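Local coordinates for pyoverdine biosynthesis protein PvcB (PDB 4YLM) that catalyses the iron- and 2-oxoglutarate-dependent oxidation of tyrosine isonitrile during paerucumarin biosynthesis, at residues Pro33-Pro36 and Gly37-Val40; Glu42-Ala45 and Gln46-Lys49; Ser71-Arg74 and Tyr75-Phe79; Arg224-Leu227 and Leu228-Leu231. All coordinates share one frame; numbering follows the deposited sequence.

Interaction 1 of 4, residues Pro33-Pro36 and Gly37-Val40; sequences PGRP and GMHV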
loop_
_atom_site.group_PDB
_atom_site.type_symbol
_atom_site.label_atom_id
_atom_site.label_comp_id
_atom_site.label_asym_id
_atom_site.label_seq_id
_atom_site.Cartn_x
_atom_site.Cartn_y
_atom_site.Cartn_z
ATOM N N PRO A 33 -18.994 1.977 2.239
ATOM C CA PRO A 33 -18.931 0.882 1.265
ATOM C C PRO A 33 -19.161 1.318 -0.181
ATOM O O PRO A 33 -20.013 2.160 -0.455
ATOM C CB PRO A 33 -20.038 -0.082 1.741
ATOM C CG PRO A 33 -20.927 0.743 2.661
ATOM C CD PRO A 33 -20.020 1.754 3.278
ATOM N N GLY A 34 -18.406 0.731 -1.101
ATOM C CA GLY A 34 -18.549 1.050 -2.508
ATOM C C GLY A 34 -19.455 0.081 -3.254
ATOM O O GLY A 34 -19.720 0.275 -4.440
ATOM N N ARG A 35 -19.911 -0.960 -2.559
ATOM C CA ARG A 35 -20.813 -1.955 -3.138
ATOM C C ARG A 35 -21.871 -2.352 -2.134
ATOM O O ARG A 35 -21.606 -2.401 -0.937
ATOM C CB ARG A 35 -20.062 -3.230 -3.554
ATOM C CG ARG A 35 -19.037 -3.047 -4.671
ATOM C CD ARG A 35 -18.482 -4.423 -5.128
ATOM N NE ARG A 35 -17.673 -5.080 -4.096
ATOM C CZ ARG A 35 -16.340 -5.150 -4.128
ATOM N NH1 ARG A 35 -15.670 -4.595 -5.130
ATOM N NH2 ARG A 35 -15.675 -5.760 -3.147
ATOM N N PRO A 36 -23.075 -2.685 -2.622
ATOM C CA PRO A 36 -24.117 -3.185 -1.723
ATOM C C PRO A 36 -23.629 -4.395 -0.929
ATOM O O PRO A 36 -23.062 -5.316 -1.516
ATOM C CB PRO A 36 -25.241 -3.590 -2.685
ATOM C CG PRO A 36 -25.068 -2.683 -3.859
ATOM C CD PRO A 36 -23.556 -2.529 -4.007
ATOM N N GLY A 37 -23.824 -4.373 0.386
ATOM C CA GLY A 37 -23.505 -5.518 1.227
ATOM C C GLY A 37 -22.029 -5.701 1.569
ATOM O O GLY A 37 -21.650 -6.683 2.210
ATOM N N MET A 38 -21.187 -4.758 1.160
ATOM C CA MET A 38 -19.744 -4.901 1.378
ATOM C C MET A 38 -19.382 -5.079 2.851
ATOM O O MET A 38 -19.951 -4.440 3.735
ATOM C CB MET A 38 -18.991 -3.723 0.765
ATOM C CG MET A 38 -17.481 -3.725 1.009
ATOM S SD MET A 38 -16.707 -2.360 0.100
ATOM C CE MET A 38 -16.912 -2.899 -1.571
ATOM N N HIS A 39 -18.432 -5.969 3.108
ATOM C CA HIS A 39 -18.002 -6.309 4.464
ATOM C C HIS A 39 -16.639 -5.645 4.689
ATOM O O HIS A 39 -15.904 -5.443 3.733
ATOM C CB HIS A 39 -17.880 -7.835 4.523
ATOM C CG HIS A 39 -17.587 -8.391 5.880
ATOM N ND1 HIS A 39 -16.340 -8.322 6.460
ATOM C CD2 HIS A 39 -18.364 -9.100 6.737
ATOM C CE1 HIS A 39 -16.370 -8.930 7.635
ATOM N NE2 HIS A 39 -17.585 -9.413 7.824
ATOM N N VAL A 40 -16.293 -5.291 5.925
ATOM C CA VAL A 40 -15.044 -4.580 6.157
ATOM C C VAL A 40 -13.829 -5.370 5.655
ATOM O O VAL A 40 -12.823 -4.779 5.264
ATOM C CB VAL A 40 -14.804 -4.244 7.646
ATOM C CG1 VAL A 40 -15.849 -3.247 8.158
ATOM C CG2 VAL A 40 -14.801 -5.503 8.467
#
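Met38 and Arg35 meet in a local turn contact at the protein surface, in the loop between strand 29-33 and helix 45-55. The chain reverses there, and one backbone bond closes it: Met38 N donates to Arg35 O at 3.2 Å (N-H...O 155°), approaching from above the carbonyl plane rather than within it. Met38 is the buried residue of the turn, whereas Pro36 and Gly37 at its corner are exposed. The thioether chain runs extended to SD and then bends (chi3 -69°), which carries CE back over one face of the Arg35 guanidinium, 3.2 Å above its plane and displaced toward the rim. The methyl also touches the aliphatic stem, with Met38 CE 3.7 Å from Arg35 CB. At the other end of the side chain, Met38 CB packs on Pro33 CB at 3.9 Å. The charged end of Arg35 is held from outside the turn, by a salt bridge from NH2 to Glu42 and a hydrogen bond from NH2 to Ser54 O of the second subunit. Gly37 takes a positive phi of 79° after the extended Pro36, the backbone signature of a type II beta turn running from Arg35 to Met38.

Interaction 2 of 4, residues Glu42-Ala45 and Gln46-Lys49; sequences ELPA and QWLK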
loop_
_atom_site.group_PDB
_atom_site.type_symbol
_atom_site.label_atom_id
_atom_site.label_comp_id
_atom_site.label_asym_id
_atom_site.label_seq_id
_atom_site.Cartn_x
_atom_site.Cartn_y
_atom_site.Cartn_z
ATOM N N GLU A 42 -13.345 -7.051 3.029
ATOM C CA GLU A 42 -13.079 -6.927 1.600
ATOM C C GLU A 42 -11.987 -5.888 1.284
ATOM O O GLU A 42 -11.340 -5.971 0.244
ATOM C CB GLU A 42 -14.382 -6.646 0.836
ATOM C CG GLU A 42 -15.394 -7.794 0.995
ATOM C CD GLU A 42 -16.736 -7.544 0.316
ATOM O OE1 GLU A 42 -16.773 -7.281 -0.897
ATOM O OE2 GLU A 42 -17.763 -7.642 1.005
ATOM N N LEU A 43 -11.764 -4.933 2.182
ATOM C CA LEU A 43 -10.700 -3.944 1.981
ATOM C C LEU A 43 -9.368 -4.524 2.463
ATOM O O LEU A 43 -9.345 -5.320 3.393
ATOM C CB LEU A 43 -11.025 -2.650 2.748
ATOM C CG LEU A 43 -12.365 -1.998 2.371
ATOM C CD1 LEU A 43 -12.612 -0.745 3.216
ATOM C CD2 LEU A 43 -12.361 -1.650 0.886
ATOM N N PRO A 44 -8.252 -4.135 1.826
ATOM C CA PRO A 44 -6.966 -4.686 2.271
ATOM C C PRO A 44 -6.472 -4.031 3.555
ATOM O O PRO A 44 -6.350 -2.809 3.607
ATOM C CB PRO A 44 -6.003 -4.357 1.111
ATOM C CG PRO A 44 -6.772 -3.505 0.123
ATOM C CD PRO A 44 -8.109 -3.164 0.731
ATOM N N ALA A 45 -6.170 -4.842 4.563
ATOM C CA ALA A 45 -5.677 -4.351 5.851
ATOM C C ALA A 45 -4.415 -3.500 5.727
ATOM O O ALA A 45 -4.237 -2.542 6.490
ATOM C CB ALA A 45 -5.434 -5.522 6.818
ATOM N N GLN A 46 -3.536 -3.833 4.776
ATOM C CA GLN A 46 -2.294 -3.062 4.614
ATOM C C GLN A 46 -2.615 -1.624 4.205
ATOM O O GLN A 46 -1.967 -0.677 4.647
ATOM C CB GLN A 46 -1.363 -3.712 3.577
ATOM C CG GLN A 46 0.046 -3.101 3.507
ATOM C CD GLN A 46 0.775 -3.142 4.851
ATOM O OE1 GLN A 46 0.740 -4.154 5.559
ATOM N NE2 GLN A 46 1.415 -2.030 5.220
ATOM N N TRP A 47 -3.606 -1.473 3.331
ATOM C CA TRP A 47 -4.038 -0.156 2.899
ATOM C C TRP A 47 -4.676 0.626 4.065
ATOM O O TRP A 47 -4.387 1.807 4.263
ATOM C CB TRP A 47 -5.020 -0.314 1.741
ATOM C CG TRP A 47 -5.616 0.949 1.244
ATOM C CD1 TRP A 47 -4.993 1.927 0.512
ATOM C CD2 TRP A 47 -6.978 1.361 1.391
ATOM N NE1 TRP A 47 -5.892 2.912 0.196
ATOM C CE2 TRP A 47 -7.113 2.597 0.734
ATOM C CE3 TRP A 47 -8.101 0.797 2.007
ATOM C CZ2 TRP A 47 -8.326 3.289 0.679
ATOM C CZ3 TRP A 47 -9.313 1.488 1.954
ATOM C CH2 TRP A 47 -9.406 2.725 1.294
ATOM N N LEU A 48 -5.539 -0.034 4.827
ATOM C CA LEU A 48 -6.178 0.603 5.975
ATOM C C LEU A 48 -5.133 1.077 6.975
ATOM O O LEU A 48 -5.254 2.151 7.539
ATOM C CB LEU A 48 -7.146 -0.360 6.669
ATOM C CG LEU A 48 -8.428 -0.662 5.905
ATOM C CD1 LEU A 48 -9.237 -1.750 6.629
ATOM C CD2 LEU A 48 -9.228 0.636 5.749
ATOM N N LYS A 49 -4.104 0.266 7.190
ATOM C CA LYS A 49 -3.038 0.602 8.131
ATOM C C LYS A 49 -2.288 1.876 7.693
ATOM O O LYS A 49 -1.952 2.732 8.520
ATOM C CB LYS A 49 -2.059 -0.572 8.215
ATOM C CG LYS A 49 -1.538 -0.866 9.595
ATOM C CD LYS A 49 -0.589 -2.074 9.600
ATOM C CE LYS A 49 -1.304 -3.374 9.228
ATOM N NZ LYS A 49 -0.380 -4.536 9.400
#
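Pro44 O takes Leu48 N at 3.1 Å where the loop enters helix 45-55, with Pro44 at the N-cap position. The tight part is the first helical turn. That bond is nearly straight (N-H...O 164°), and Pro44 O also receives a weak bond from Trp47 N. The next carbonyl continues the pattern, Ala45 O taking Lys49 N at 2.9 Å. Side chains close over this turn from the loop: Pro44 CG lies 4.0 Å from Trp47 CB, and Leu43 CD1 reaches the indole edge near the ring plane, 4.2 Å from Trp47 CZ3. Trp47 swings its ring back toward the loop because CG stands opposite the backbone N (chi1 176°). Leu43 CB and Leu48 CD1 touch more loosely, at 4.4 Å.

The Gln46 side is looser still. Partly exposed, its side chain gives the loop little beyond CB, bends at chi2, and packs on Gln46 of both the second and third subunits near a bound glycerol. Trp47 NE1 likewise turns to a neighbour, bonding Asp9 of the third subunit. Within the chain, Leu43 and Trp47 lie on strand 12-16, Trp47 and Leu48 on strand 29-33, and Ala45 and Leu48 against helix 69-79.

Interaction 3 of 4, residues Ser71-Arg74 and Tyr75-Phe79; sequences SLTR and YCHDF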
loop_
_atom_site.group_PDB
_atom_site.type_symbol
_atom_site.label_atom_id
_atom_site.label_comp_id
_atom_site.label_asym_id
_atom_site.label_seq_id
_atom_site.Cartn_x
_atom_site.Cartn_y
_atom_site.Cartn_z
ATOM N N SER A 71 -14.883 -14.038 15.093
ATOM C CA SER A 71 -14.685 -13.545 13.735
ATOM C C SER A 71 -13.816 -12.286 13.753
ATOM O O SER A 71 -12.853 -12.171 12.992
ATOM C CB SER A 71 -16.035 -13.257 13.075
ATOM O OG SER A 71 -15.860 -12.811 11.741
ATOM N N LEU A 72 -14.139 -11.350 14.641
ATOM C CA LEU A 72 -13.309 -10.153 14.796
ATOM C C LEU A 72 -11.870 -10.533 15.094
ATOM O O LEU A 72 -10.950 -9.973 14.532
ATOM C CB LEU A 72 -13.856 -9.235 15.899
ATOM C CG LEU A 72 -13.048 -7.990 16.285
ATOM C CD1 LEU A 72 -12.827 -7.053 15.098
ATOM C CD2 LEU A 72 -13.747 -7.251 17.430
ATOM N N THR A 73 -11.675 -11.499 15.980
ATOM C CA THR A 73 -10.330 -11.905 16.364
ATOM C C THR A 73 -9.533 -12.453 15.172
ATOM O O THR A 73 -8.385 -12.067 14.962
ATOM C CB THR A 73 -10.391 -12.957 17.501
ATOM O OG1 THR A 73 -10.990 -12.366 18.659
ATOM C CG2 THR A 73 -9.008 -13.442 17.870
ATOM N N ARG A 74 -10.131 -13.356 14.403
ATOM C CA ARG A 74 -9.445 -13.907 13.235
ATOM C C ARG A 74 -9.089 -12.794 12.243
ATOM O O ARG A 74 -7.983 -12.766 11.687
ATOM C CB ARG A 74 -10.292 -14.992 12.551
ATOM C CG ARG A 74 -10.468 -16.272 13.384
ATOM C CD ARG A 74 -11.153 -17.381 12.587
ATOM N NE ARG A 74 -12.503 -17.020 12.170
ATOM C CZ ARG A 74 -13.599 -17.269 12.881
ATOM N NH1 ARG A 74 -13.506 -17.894 14.048
ATOM N NH2 ARG A 74 -14.788 -16.900 12.420
ATOM N N TYR A 75 -10.024 -11.869 12.030
ATOM C CA TYR A 75 -9.747 -10.731 11.163
ATOM C C TYR A 75 -8.540 -9.956 11.655
ATOM O O TYR A 75 -7.670 -9.583 10.862
ATOM C CB TYR A 75 -10.943 -9.787 11.059
ATOM C CG TYR A 75 -10.588 -8.491 10.361
ATOM C CD1 TYR A 75 -10.620 -8.399 8.974
ATOM C CD2 TYR A 75 -10.202 -7.369 11.088
ATOM C CE1 TYR A 75 -10.288 -7.220 8.332
ATOM C CE2 TYR A 75 -9.868 -6.191 10.453
ATOM C CZ TYR A 75 -9.908 -6.123 9.073
ATOM O OH TYR A 75 -9.569 -4.950 8.428
ATOM N N CYS A 76 -8.487 -9.696 12.960
ATOM C CA CYS A 76 -7.397 -8.890 13.506
ATOM C C CYS A 76 -6.051 -9.592 13.426
ATOM O O CYS A 76 -5.023 -8.926 13.273
ATOM C CB CYS A 76 -7.681 -8.439 14.942
ATOM S SG CYS A 76 -8.964 -7.169 15.044
ATOM N N HIS A 77 -6.054 -10.925 13.525
ATOM C CA HIS A 77 -4.816 -11.692 13.366
ATOM C C HIS A 77 -4.286 -11.572 11.930
ATOM O O HIS A 77 -3.075 -11.650 11.702
ATOM C CB HIS A 77 -5.014 -13.173 13.734
ATOM C CG HIS A 77 -5.077 -13.434 15.209
ATOM N ND1 HIS A 77 -4.051 -13.105 16.069
ATOM C CD2 HIS A 77 -6.037 -14.013 15.973
ATOM C CE1 HIS A 77 -4.378 -13.460 17.299
ATOM N NE2 HIS A 77 -5.580 -14.011 17.269
ATOM N N ASP A 78 -5.187 -11.411 10.957
ATOM C CA ASP A 78 -4.754 -11.164 9.578
ATOM C C ASP A 78 -4.294 -9.718 9.424
ATOM O O ASP A 78 -3.358 -9.422 8.692
ATOM C CB ASP A 78 -5.882 -11.435 8.575
ATOM C CG ASP A 78 -5.394 -11.397 7.126
ATOM O OD1 ASP A 78 -4.468 -12.169 6.802
ATOM O OD2 ASP A 78 -5.911 -10.592 6.316
ATOM N N PHE A 79 -4.994 -8.812 10.099
ATOM C CA PHE A 79 -4.708 -7.378 10.030
ATOM C C PHE A 79 -3.277 -7.021 10.458
ATOM O O PHE A 79 -2.593 -6.205 9.815
ATOM C CB PHE A 79 -5.720 -6.635 10.907
ATOM C CG PHE A 79 -5.564 -5.144 10.888
ATOM C CD1 PHE A 79 -6.330 -4.366 10.028
ATOM C CD2 PHE A 79 -4.663 -4.521 11.734
ATOM C CE1 PHE A 79 -6.185 -2.974 10.019
ATOM C CE2 PHE A 79 -4.516 -3.135 11.734
ATOM C CZ PHE A 79 -5.276 -2.366 10.872
#
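Cys76 N donates to Leu72 O at 2.9 Å (N-H...O 154°), the shortest backbone bond between 71-74 and 75-79 in the alpha helix 69-79. The i to i+4 ladder around it is regular: Tyr75 N to Ser71 O at 3.0 Å is the straightest rung (169°), followed by His77 N to Thr73 O and a longer Asp78 N to Arg74 O at 3.2 Å. Side chains leave the helix on three sides. On the buried one, Leu72 CD1 packs against Cys76 SG at 3.9 Å, and both residues rest on strand 272-286. Toward the second subunit, Arg74 forms a salt bridge through NE to Glu191 of that chain, while Ser71 OG hydrogen-bonds the same carboxylate. Ser71 and Arg74, about one helical turn apart, thus share a single acidic partner across the subunit boundary. The Arg74 chain bends at chi3, laying one guanidinium face above Ser71 CA, 3.6 Å from the plane. Thr73 and His77 run side by side in the same direction. Thr73 holds OG1 beside its backbone N, where it bonds Ala69 O, and thereby leaves the methyl branch to meet the imidazole: Thr73 CG2 lies 3.5 Å from His77 NE2.

Interaction 4 of 4, residues Arg224-Leu227 and Leu228-Leu231; sequences RGEL and LASL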
loop_
_atom_site.group_PDB
_atom_site.type_symbol
_atom_site.label_atom_id
_atom_site.label_comp_id
_atom_site.label_asym_id
_atom_site.label_seq_id
_atom_site.Cartn_x
_atom_site.Cartn_y
_atom_site.Cartn_z
ATOM N N ARG A 224 2.170 24.718 37.041
ATOM C CA ARG A 224 1.325 23.546 36.825
ATOM C C ARG A 224 -0.034 23.938 36.260
ATOM O O ARG A 224 -0.509 23.354 35.283
ATOM C CB ARG A 224 1.123 22.772 38.127
ATOM C CG ARG A 224 0.073 21.665 38.017
ATOM C CD ARG A 224 -0.385 21.177 39.389
ATOM N NE ARG A 224 -1.358 20.091 39.282
ATOM C CZ ARG A 224 -1.030 18.804 39.216
ATOM N NH1 ARG A 224 0.250 18.441 39.243
ATOM N NH2 ARG A 224 -1.976 17.882 39.119
ATOM N N GLY A 225 -0.665 24.920 36.889
ATOM C CA GLY A 225 -1.983 25.360 36.475
ATOM C C GLY A 225 -2.027 25.789 35.020
ATOM O O GLY A 225 -3.003 25.529 34.318
ATOM N N GLU A 226 -0.963 26.440 34.559
ATOM C CA GLU A 226 -0.933 26.956 33.199
ATOM C C GLU A 226 -0.607 25.867 32.174
ATOM O O GLU A 226 -1.063 25.923 31.033
ATOM C CB GLU A 226 0.059 28.111 33.073
ATOM C CG GLU A 226 0.060 28.758 31.688
ATOM C CD GLU A 226 -1.350 29.062 31.180
ATOM O OE1 GLU A 226 -2.217 29.459 31.995
ATOM O OE2 GLU A 226 -1.594 28.898 29.963
ATOM N N LEU A 227 0.200 24.894 32.582
ATOM C CA LEU A 227 0.495 23.756 31.732
ATOM C C LEU A 227 -0.816 23.062 31.404
ATOM O O LEU A 227 -1.150 22.859 30.231
ATOM C CB LEU A 227 1.446 22.789 32.441
ATOM C CG LEU A 227 1.763 21.484 31.700
ATOM C CD1 LEU A 227 2.510 21.774 30.397
ATOM C CD2 LEU A 227 2.560 20.527 32.582
ATOM N N LEU A 228 -1.570 22.724 32.448
ATOM C CA LEU A 228 -2.821 21.993 32.280
ATOM C C LEU A 228 -3.845 22.762 31.462
ATOM O O LEU A 228 -4.533 22.184 30.620
ATOM C CB LEU A 228 -3.424 21.605 33.631
ATOM C CG LEU A 228 -2.600 20.666 34.513
ATOM C CD1 LEU A 228 -3.443 20.202 35.705
ATOM C CD2 LEU A 228 -2.090 19.471 33.714
ATOM N N ALA A 229 -3.957 24.061 31.717
ATOM C CA ALA A 229 -4.943 24.881 31.031
ATOM C C ALA A 229 -4.648 24.963 29.532
ATOM O O ALA A 229 -5.559 24.911 28.714
ATOM C CB ALA A 229 -4.987 26.281 31.631
ATOM N N SER A 230 -3.376 25.124 29.201
ATOM C CA SER A 230 -2.957 25.334 27.829
ATOM C C SER A 230 -3.028 24.022 27.052
ATOM O O SER A 230 -3.463 24.003 25.914
ATOM C CB SER A 230 -1.541 25.901 27.784
ATOM O OG SER A 230 -0.616 24.996 28.359
ATOM N N LEU A 231 -2.611 22.931 27.684
ATOM C CA LEU A 231 -2.740 21.615 27.075
ATOM C C LEU A 231 -4.203 21.317 26.784
ATOM O O LEU A 231 -4.549 20.894 25.675
ATOM C CB LEU A 231 -2.106 20.542 27.962
ATOM C CG LEU A 231 -0.583 20.446 27.827
ATOM C CD1 LEU A 231 0.030 19.640 28.977
ATOM C CD2 LEU A 231 -0.189 19.853 26.469
#
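Leu231 lies alongside Leu227 as an i to i+4 pair on the alpha helix 224-235. Starting at the backbone, Leu231 CB sits 3.4 Å from Leu227 O, the carbonyl that also accepts Leu231 N at 2.9 Å (N-H...O 167°). One atom farther out, Leu231 CG still borders that oxygen at 3.5 Å. At the tip, Leu231 CD1 remains near the same oxygen and at the same time meets Leu227 CD1 at 3.6 Å; the two leucines point the same way. Outside the pair, both pack on Trp161 of helix 155-163, so this face joins two helices through an apolar layer. Arg224 and Leu228 make a thinner contact on another side: Leu228 CD1 approaches the guanidinium obliquely, 4.1 Å from Arg224 NE. That charged group has its polar partner in Phe214 O, which NH1 reaches. On the other flank of the leucine pair, Ser230 turns its hydroxyl back onto the preceding helical turn, with OG placed between backbone N and carbonyl carbon (chi1 62°). Trp161 NE1 also bonds this oxygen. Ser230 OG stands 2.9 Å from both Glu226 O and Leu227 O.

Interactions 1, 2 and 3 form a connected group on one side of the chain, and each touches the second subunit. Interactions 1 and 2, with centres 14 Å apart, are joined by the salt bridge from Arg35 NH2 to Glu42 OE1 at 2.9 Å. Interactions 2 and 3 lie closer, 12 Å between centres: Lys49 NZ reaches Phe79 O at 2.8 Å, and Ala45 CB packs on Phe79 CD1 at 3.5 Å. Interaction 4 stands apart on the opposite side of the chain's centre, its nearest atoms about 25 Å from interaction 2. All four lie away from the iron-binding residues His112, Asp114 and His261.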